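Local coordinates for protein clp gene regulator (ClgR) (Corynebacterium glutamicum, PDB 3F52) that probably binds regulatory DNA through a helix-turn-helix domain and acts as a transcriptional activator of clp protease genes, at residues 27-32 / 86-91. Sequence-based numbering, arbitrary orientation.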
loop_
_atom_site.group_PDB
_atom_site.type_symbol
_atom_site.label_atom_id
_atom_site.label_comp_id
_atom_site.label_asym_id
_atom_site.label_seq_id
_atom_site.Cartn_x
_atom_site.Cartn_y
_atom_site.Cartn_z
ATOM N N GLU B 27 -8.006 3.304 -1.052
ATOM C CA GLU B 27 -8.656 4.586 -0.771
ATOM C C GLU B 27 -7.698 5.586 -0.130
ATOM O O GLU B 27 -7.631 6.744 -0.542
ATOM C CB GLU B 27 -9.853 4.369 0.135
ATOM C CG GLU B 27 -10.985 3.613 -0.599
ATOM C CD GLU B 27 -12.125 3.208 0.284
ATOM O OE1 GLU B 27 -11.918 3.081 1.509
ATOM O OE2 GLU B 27 -13.235 2.990 -0.254
ATOM N N ALA B 28 -6.953 5.127 0.870
ATOM C CA ALA B 28 -6.003 6.009 1.562
ATOM C C ALA B 28 -4.863 6.410 0.589
ATOM O O ALA B 28 -4.490 7.578 0.503
ATOM C CB ALA B 28 -5.447 5.288 2.822
ATOM N N LEU B 29 -4.327 5.451 -0.139
ATOM C CA LEU B 29 -3.293 5.723 -1.135
ATOM C C LEU B 29 -3.797 6.651 -2.233
ATOM O O LEU B 29 -3.079 7.567 -2.672
ATOM C CB LEU B 29 -2.848 4.409 -1.761
ATOM C CG LEU B 29 -1.457 4.093 -2.277
ATOM C CD1 LEU B 29 -0.421 4.402 -1.202
ATOM C CD2 LEU B 29 -1.358 2.576 -2.698
ATOM N N GLY B 30 -5.030 6.410 -2.696
ATOM C CA GLY B 30 -5.607 7.312 -3.722
ATOM C C GLY B 30 -5.746 8.745 -3.229
ATOM O O GLY B 30 -5.461 9.700 -3.950
ATOM N N ALA B 31 -6.193 8.904 -1.994
ATOM C CA ALA B 31 -6.356 10.228 -1.392
ATOM C C ALA B 31 -4.989 10.927 -1.258
ATOM O O ALA B 31 -4.883 12.134 -1.506
ATOM C CB ALA B 31 -7.049 10.125 -0.054
ATOM N N ALA B 32 -3.954 10.160 -0.896
ATOM C CA ALA B 32 -2.581 10.686 -0.785
ATOM C C ALA B 32 -2.100 11.176 -2.164
ATOM O O ALA B 32 -1.632 12.303 -2.303
ATOM C CB ALA B 32 -1.658 9.621 -0.242
ATOM N N ASP B 86 6.986 8.557 0.830
ATOM C CA ASP B 86 6.277 9.750 1.294
ATOM C C ASP B 86 4.771 9.661 1.006
ATOM O O ASP B 86 3.944 10.061 1.825
ATOM C CB ASP B 86 6.868 11.035 0.682
ATOM C CG ASP B 86 8.241 11.406 1.262
ATOM O OD1 ASP B 86 8.657 10.879 2.339
ATOM O OD2 ASP B 86 8.912 12.261 0.617
ATOM N N VAL B 87 4.410 9.133 -0.164
ATOM C CA VAL B 87 3.002 8.908 -0.492
ATOM C C VAL B 87 2.388 7.895 0.478
ATOM O O VAL B 87 1.280 8.093 0.961
ATOM C CB VAL B 87 2.838 8.479 -1.976
ATOM C CG1 VAL B 87 1.399 8.076 -2.284
ATOM C CG2 VAL B 87 3.286 9.654 -2.867
ATOM N N LEU B 88 3.120 6.830 0.774
ATOM C CA LEU B 88 2.630 5.800 1.709
ATOM C C LEU B 88 2.432 6.322 3.152
ATOM O O LEU B 88 1.425 6.023 3.807
ATOM C CB LEU B 88 3.560 4.590 1.703
ATOM C CG LEU B 88 3.091 3.332 2.440
ATOM C CD1 LEU B 88 1.768 2.822 1.844
ATOM C CD2 LEU B 88 4.169 2.242 2.330
ATOM N N ILE B 89 3.374 7.107 3.651
ATOM C CA ILE B 89 3.193 7.653 4.970
ATOM C C ILE B 89 2.000 8.644 4.991
ATOM O O ILE B 89 1.229 8.670 5.948
ATOM C CB ILE B 89 4.516 8.234 5.557
ATOM C CG1 ILE B 89 4.431 8.326 7.086
ATOM C CG2 ILE B 89 4.855 9.553 4.933
ATOM C CD1 ILE B 89 4.555 6.954 7.740
ATOM N N GLU B 90 1.817 9.432 3.929
ATOM C CA GLU B 90 0.629 10.289 3.849
ATOM C C GLU B 90 -0.671 9.449 3.876
ATOM O O GLU B 90 -1.642 9.802 4.575
ATOM C CB GLU B 90 0.661 11.165 2.583
ATOM C CG GLU B 90 -0.445 12.238 2.513
ATOM C CD GLU B 90 -0.431 13.189 3.719
ATOM O OE1 GLU B 90 0.671 13.647 4.139
ATOM O OE2 GLU B 90 -1.526 13.518 4.236
ATOM N N ALA B 91 -0.669 8.346 3.135
ATOM C CA ALA B 91 -1.804 7.429 3.088
ATOM C C ALA B 91 -2.156 6.900 4.484
ATOM O O ALA B 91 -3.334 6.753 4.838
ATOM C CB ALA B 91 -1.484 6.291 2.156
#
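Segments 27-32 of helix 25-40 and 86-91 of helix 84-92 meet through apolar contact, with no hydrogen bond between the two segments. Small residues let backbone and methyl groups meet. The CA atoms of Ala28 and Ala91 come within 4.7 Å. The segment axes approach to 8.1 Å. Their N-to-C directions differ by 118°, nearer antiparallel than parallel. The methyl of Ala91 sits over the Ala28-Leu29 peptide, with CB 3.7 Å from Leu29 N. In return, Ala28 CB rests 3.3 Å from Ala91 O. One turn on, Ala32 CB points into the other helix and lies 3.5 Å from Val87 O, next to Ala91 N. Val87 O already accepts the helical bond from Ala91 N. Among the side chains, Val87 CG1, anti to the backbone N (chi1 173°), reaches Ala32 CB. CB and CG of Glu90, an exposed residue, also touch the Ala32 methyl. Leu29 extends CD1 to Ala91 CB at 4.0 Å. Leu29 CD1 also meets Leu88 CD1, where the two leucines cross obliquely. Leu29 packs on Leu73 and Val87 on Cys77, both of helix 70-80; Leu88 also packs on Leu25 of the second subunit. The contact closes the first helix against the last in an all-helical, five-helix XRE-type helix-turn-helix domain.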